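Local coordinates for protein pectate lyase II (Xanthomonas campestris pv. campestris, PDB 2QY1) that probably cleaves pectate, the de-esterified pectin of plant cell walls, as a secreted polysaccharide lyase of family 1, at residues I129-L140 / H163-Y174. The protein carries 2 engineered substitutions. Residues are numbered along the deposited sequence; the frame is centred on the assembly and turned at random.
Sequences IWVDHNTVFASL and HVTVSYNYVYNY
Strands 129-132 and 164-167 run parallel, 3° apart with axes 4.9 Å from each other, and after a shared kink at His133-Asn134 and Tyr168-Asn169 the pairing resumes between 135-137 and 170-172. The kink illustrates how side chains can replace sheet bonds where two chains bend together. Asn169 and Asn134 lie side by side with amide planes 11° apart. Asn169 OD1 accepts both Asn134 N, at 2.8 Å, and Asn134 ND2, while its ND2 donates to Val131 O from above the carbonyl plane, a second bond on an oxygen already held by Ser167 N. Asn134 in turn grips the backbone of neighbouring strand 97-105, OD1 taking Met102 N and ND2 giving to Ile99 O, so these buried amides are satisfied across coils. On the face carrying Trp130 and Asp132, Ser167 OG, set between its backbone N and carbonyl carbon (chi1 57°), takes the indole N-H of Trp130 NE1 at 3.0 Å and gives its own proton to the anti lone pair of Asp132 OD1 at 2.7 Å. His133 ND1 meets Asp132 OD2 in the imidazole plane though above the carboxylate plane, and with NE2 bonded to Ala329 O this helps set the ring's rotation; Tyr168 CB sits over its face, 3.4 Å from the centroid of the His133 ring. Phe137 CB rests likewise on Tyr172. Beyond the corner at Asn173, Tyr174 CE1 meets Val136 CG1 at 3.6 Å, its hydroxyl reaching Gly153 and Ser115. Asparagines aligned from coil to coil at a bend, with Asn169 also touching Asn199, mark the right-handed parallel beta-helix of pectate lyases.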
loop_
_atom_site.group_PDB
_atom_site.type_symbol
_atom_site.label_atom_id
_atom_site.label_comp_id
_atom_site.label_asym_id
_atom_site.label_seq_id
_atom_site.Cartn_x
_atom_site.Cartn_y
_atom_site.Cartn_z
ATOM N N ILE A 129 4.046 6.968 -9.138
ATOM C CA ILE A 129 4.050 5.519 -8.965
ATOM C C ILE A 129 2.606 5.022 -8.938
ATOM O O ILE A 129 1.745 5.631 -8.300
ATOM C CB ILE A 129 4.780 5.078 -7.658
ATOM C CG1 ILE A 129 6.101 5.846 -7.441
ATOM C CG2 ILE A 129 4.979 3.549 -7.631
ATOM C CD1 ILE A 129 7.203 5.610 -8.491
ATOM N N TRP A 130 2.345 3.926 -9.646
ATOM C CA TRP A 130 1.024 3.321 -9.662
ATOM C C TRP A 130 1.111 1.888 -9.168
ATOM O O TRP A 130 1.651 1.021 -9.853
ATOM C CB TRP A 130 0.431 3.362 -11.075
ATOM C CG TRP A 130 -1.038 3.017 -11.153
ATOM C CD1 TRP A 130 -1.983 3.186 -10.173
ATOM C CD2 TRP A 130 -1.736 2.491 -12.293
ATOM N NE1 TRP A 130 -3.218 2.782 -10.629
ATOM C CE2 TRP A 130 -3.096 2.351 -11.924
ATOM C CE3 TRP A 130 -1.342 2.116 -13.588
ATOM C CZ2 TRP A 130 -4.066 1.850 -12.804
ATOM C CZ3 TRP A 130 -2.308 1.618 -14.463
ATOM C CH2 TRP A 130 -3.656 1.492 -14.065
ATOM N N VAL A 131 0.600 1.657 -7.962
ATOM C CA VAL A 131 0.541 0.319 -7.379
ATOM C C VAL A 131 -0.907 -0.154 -7.540
ATOM O O VAL A 131 -1.794 0.312 -6.829
ATOM C CB VAL A 131 0.982 0.330 -5.890
ATOM C CG1 VAL A 131 0.849 -1.064 -5.256
ATOM C CG2 VAL A 131 2.423 0.842 -5.760
ATOM N N ASP A 132 -1.141 -1.063 -8.488
ATOM C CA ASP A 132 -2.509 -1.362 -8.932
ATOM C C ASP A 132 -2.796 -2.856 -9.102
ATOM O O ASP A 132 -1.980 -3.591 -9.650
ATOM C CB ASP A 132 -2.783 -0.617 -10.247
ATOM C CG ASP A 132 -4.190 -0.841 -10.775
ATOM O OD1 ASP A 132 -5.142 -0.221 -10.249
ATOM O OD2 ASP A 132 -4.339 -1.622 -11.739
ATOM N N HIS A 133 -3.965 -3.298 -8.635
ATOM C CA HIS A 133 -4.419 -4.683 -8.846
ATOM C C HIS A 133 -3.401 -5.750 -8.427
ATOM O O HIS A 133 -3.176 -6.731 -9.141
ATOM C CB HIS A 133 -4.852 -4.896 -10.304
ATOM C CG HIS A 133 -6.233 -4.404 -10.598
ATOM N ND1 HIS A 133 -6.482 -3.175 -11.170
ATOM C CD2 HIS A 133 -7.444 -4.974 -10.388
ATOM C CE1 HIS A 133 -7.786 -3.012 -11.308
ATOM N NE2 HIS A 133 -8.393 -4.088 -10.840
ATOM N N ASN A 134 -2.788 -5.547 -7.269
ATOM C CA ASN A 134 -1.913 -6.545 -6.677
ATOM C C ASN A 134 -2.623 -7.221 -5.512
ATOM O O ASN A 134 -3.517 -6.634 -4.892
ATOM C CB ASN A 134 -0.595 -5.910 -6.211
ATOM C CG ASN A 134 0.123 -5.163 -7.326
ATOM O OD1 ASN A 134 0.654 -5.771 -8.252
ATOM N ND2 ASN A 134 0.137 -3.834 -7.239
ATOM N N THR A 135 -2.239 -8.464 -5.234
ATOM C CA THR A 135 -2.729 -9.186 -4.058
ATOM C C THR A 135 -1.544 -9.448 -3.135
ATOM O O THR A 135 -0.545 -10.033 -3.551
ATOM C CB THR A 135 -3.437 -10.498 -4.450
ATOM O OG1 THR A 135 -4.584 -10.190 -5.250
ATOM C CG2 THR A 135 -3.897 -11.283 -3.216
ATOM N N VAL A 136 -1.655 -8.991 -1.891
ATOM C CA VAL A 136 -0.561 -9.091 -0.924
ATOM C C VAL A 136 -1.066 -9.791 0.337
ATOM O O VAL A 136 -2.049 -9.356 0.937
ATOM C CB VAL A 136 0.007 -7.687 -0.578
ATOM C CG1 VAL A 136 1.100 -7.776 0.493
ATOM C CG2 VAL A 136 0.544 -6.992 -1.836
ATOM N N PHE A 137 -0.404 -10.879 0.730
ATOM C CA PHE A 137 -0.825 -11.639 1.914
ATOM C C PHE A 137 0.334 -12.262 2.692
ATOM O O PHE A 137 1.407 -12.507 2.146
ATOM C CB PHE A 137 -1.857 -12.712 1.540
ATOM C CG PHE A 137 -1.291 -13.868 0.758
ATOM C CD1 PHE A 137 -1.197 -13.808 -0.631
ATOM C CD2 PHE A 137 -0.859 -15.022 1.413
ATOM C CE1 PHE A 137 -0.677 -14.877 -1.354
ATOM C CE2 PHE A 137 -0.332 -16.094 0.699
ATOM C CZ PHE A 137 -0.243 -16.020 -0.688
ATOM N N ALA A 138 0.103 -12.512 3.975
ATOM C CA ALA A 138 1.080 -13.193 4.813
ATOM C C ALA A 138 0.345 -14.028 5.852
ATOM O O ALA A 138 -0.475 -14.878 5.501
ATOM C CB ALA A 138 2.015 -12.186 5.477
ATOM N N SER A 139 0.632 -13.764 7.124
ATOM C CA SER A 139 -0.036 -14.417 8.241
ATOM C C SER A 139 -0.092 -13.476 9.436
ATOM O O SER A 139 0.789 -12.631 9.618
ATOM C CB SER A 139 0.695 -15.706 8.623
ATOM O OG SER A 139 0.196 -16.249 9.836
ATOM N N LEU A 140 -1.139 -13.636 10.243
ATOM C CA LEU A 140 -1.332 -12.863 11.465
ATOM C C LEU A 140 -0.613 -13.503 12.654
ATOM O O LEU A 140 -0.572 -12.933 13.751
ATOM C CB LEU A 140 -2.834 -12.725 11.758
ATOM C CG LEU A 140 -3.608 -11.447 11.393
ATOM C CD1 LEU A 140 -2.900 -10.551 10.393
ATOM C CD2 LEU A 140 -5.032 -11.763 10.933
ATOM N N HIS A 163 3.069 11.782 -5.166
ATOM C CA HIS A 163 2.219 11.566 -6.345
ATOM C C HIS A 163 2.097 10.098 -6.737
ATOM O O HIS A 163 2.658 9.635 -7.739
ATOM C CB HIS A 163 2.636 12.475 -7.502
ATOM C CG HIS A 163 2.385 13.922 -7.224
ATOM N ND1 HIS A 163 3.339 14.752 -6.679
ATOM C CD2 HIS A 163 1.269 14.676 -7.372
ATOM C CE1 HIS A 163 2.831 15.962 -6.523
ATOM N NE2 HIS A 163 1.575 15.941 -6.932
ATOM N N VAL A 164 1.336 9.383 -5.915
ATOM C CA VAL A 164 1.193 7.935 -5.991
ATOM C C VAL A 164 -0.283 7.564 -5.928
ATOM O O VAL A 164 -1.045 8.143 -5.148
ATOM C CB VAL A 164 1.951 7.245 -4.819
ATOM C CG1 VAL A 164 1.723 5.736 -4.812
ATOM C CG2 VAL A 164 3.449 7.557 -4.893
ATOM N N THR A 165 -0.682 6.611 -6.767
ATOM C CA THR A 165 -1.993 5.985 -6.655
ATOM C C THR A 165 -1.835 4.525 -6.240
ATOM O O THR A 165 -1.109 3.757 -6.874
ATOM C CB THR A 165 -2.816 6.100 -7.959
ATOM O OG1 THR A 165 -3.255 7.450 -8.126
ATOM C CG2 THR A 165 -4.046 5.192 -7.913
ATOM N N VAL A 166 -2.511 4.176 -5.150
ATOM C CA VAL A 166 -2.566 2.819 -4.636
ATOM C C VAL A 166 -4.016 2.372 -4.827
ATOM O O VAL A 166 -4.889 2.735 -4.036
ATOM C CB VAL A 166 -2.165 2.783 -3.131
ATOM C CG1 VAL A 166 -2.285 1.384 -2.555
ATOM C CG2 VAL A 166 -0.746 3.327 -2.934
ATOM N N SER A 167 -4.272 1.603 -5.885
ATOM C CA SER A 167 -5.646 1.289 -6.281
ATOM C C SER A 167 -5.911 -0.188 -6.569
ATOM O O SER A 167 -5.047 -0.896 -7.088
ATOM C CB SER A 167 -6.055 2.133 -7.490
ATOM O OG SER A 167 -5.163 1.930 -8.577
ATOM N N TYR A 168 -7.121 -0.634 -6.226
ATOM C CA TYR A 168 -7.601 -1.992 -6.520
ATOM C C TYR A 168 -6.678 -3.112 -6.035
ATOM O O TYR A 168 -6.606 -4.174 -6.656
ATOM C CB TYR A 168 -7.891 -2.160 -8.017
ATOM C CG TYR A 168 -8.979 -1.253 -8.544
ATOM C CD1 TYR A 168 -10.313 -1.649 -8.516
ATOM C CD2 TYR A 168 -8.673 -0.004 -9.081
ATOM C CE1 TYR A 168 -11.319 -0.824 -9.005
ATOM C CE2 TYR A 168 -9.677 0.833 -9.571
ATOM C CZ TYR A 168 -10.995 0.414 -9.525
ATOM O OH TYR A 168 -11.994 1.229 -10.004
ATOM N N ASN A 169 -5.966 -2.868 -4.940
ATOM C CA ASN A 169 -5.159 -3.911 -4.317
ATOM C C ASN A 169 -5.957 -4.732 -3.308
ATOM O O ASN A 169 -6.961 -4.230 -2.757
ATOM C CB ASN A 169 -3.927 -3.304 -3.643
ATOM C CG ASN A 169 -2.964 -2.685 -4.637
ATOM O OD1 ASN A 169 -2.393 -3.377 -5.480
ATOM N ND2 ASN A 169 -2.779 -1.374 -4.543
ATOM N N TYR A 170 -5.537 -5.950 -3.091
ATOM C CA TYR A 170 -6.172 -6.823 -2.120
ATOM C C TYR A 170 -5.117 -7.250 -1.109
ATOM O O TYR A 170 -4.183 -7.977 -1.445
ATOM C CB TYR A 170 -6.800 -8.023 -2.840
ATOM C CG TYR A 170 -7.548 -9.028 -1.980
ATOM C CD1 TYR A 170 -7.983 -8.717 -0.687
ATOM C CD2 TYR A 170 -7.850 -10.292 -2.486
ATOM C CE1 TYR A 170 -8.678 -9.655 0.083
ATOM C CE2 TYR A 170 -8.547 -11.227 -1.729
ATOM C CZ TYR A 170 -8.958 -10.903 -0.450
ATOM O OH TYR A 170 -9.648 -11.840 0.289
ATOM N N VAL A 171 -5.263 -6.763 0.120
ATOM C CA VAL A 171 -4.345 -7.101 1.203
ATOM C C VAL A 171 -5.117 -7.844 2.284
ATOM O O VAL A 171 -6.063 -7.302 2.867
ATOM C CB VAL A 171 -3.650 -5.850 1.810
ATOM C CG1 VAL A 171 -2.590 -6.269 2.832
ATOM C CG2 VAL A 171 -3.023 -4.978 0.717
ATOM N N TYR A 172 -4.717 -9.087 2.541
ATOM C CA TYR A 172 -5.383 -9.914 3.548
ATOM C C TYR A 172 -4.396 -10.741 4.371
ATOM O O TYR A 172 -3.254 -10.939 3.958
ATOM C CB TYR A 172 -6.463 -10.802 2.908
ATOM C CG TYR A 172 -5.946 -11.928 2.035
ATOM C CD1 TYR A 172 -5.696 -13.192 2.571
ATOM C CD2 TYR A 172 -5.725 -11.735 0.671
ATOM C CE1 TYR A 172 -5.228 -14.229 1.775
ATOM C CE2 TYR A 172 -5.261 -12.771 -0.134
ATOM C CZ TYR A 172 -5.013 -14.010 0.423
ATOM O OH TYR A 172 -4.552 -15.035 -0.369
ATOM N N ASN A 173 -4.848 -11.214 5.534
ATOM C CA ASN A 173 -4.008 -11.979 6.461
ATOM C C ASN A 173 -2.656 -11.298 6.656
ATOM O O ASN A 173 -1.602 -11.915 6.511
ATOM C CB ASN A 173 -3.843 -13.427 5.978
ATOM C CG ASN A 173 -5.150 -14.199 5.972
ATOM O OD1 ASN A 173 -6.159 -13.750 6.516
ATOM N ND2 ASN A 173 -5.134 -15.375 5.355
ATOM N N TYR A 174 -2.708 -10.009 6.979
ATOM C CA TYR A 174 -1.527 -9.163 6.999
ATOM C C TYR A 174 -1.567 -8.262 8.226
ATOM O O TYR A 174 -2.591 -7.643 8.497
ATOM C CB TYR A 174 -1.469 -8.325 5.713
ATOM C CG TYR A 174 -0.067 -8.116 5.222
ATOM C CD1 TYR A 174 0.521 -9.021 4.341
ATOM C CD2 TYR A 174 0.689 -7.032 5.659
ATOM C CE1 TYR A 174 1.827 -8.849 3.903
ATOM C CE2 TYR A 174 1.988 -6.851 5.226
ATOM C CZ TYR A 174 2.552 -7.761 4.350
ATOM O OH TYR A 174 3.847 -7.587 3.918
HETATM O O HOH W 1 -2.258 -16.728 4.717
#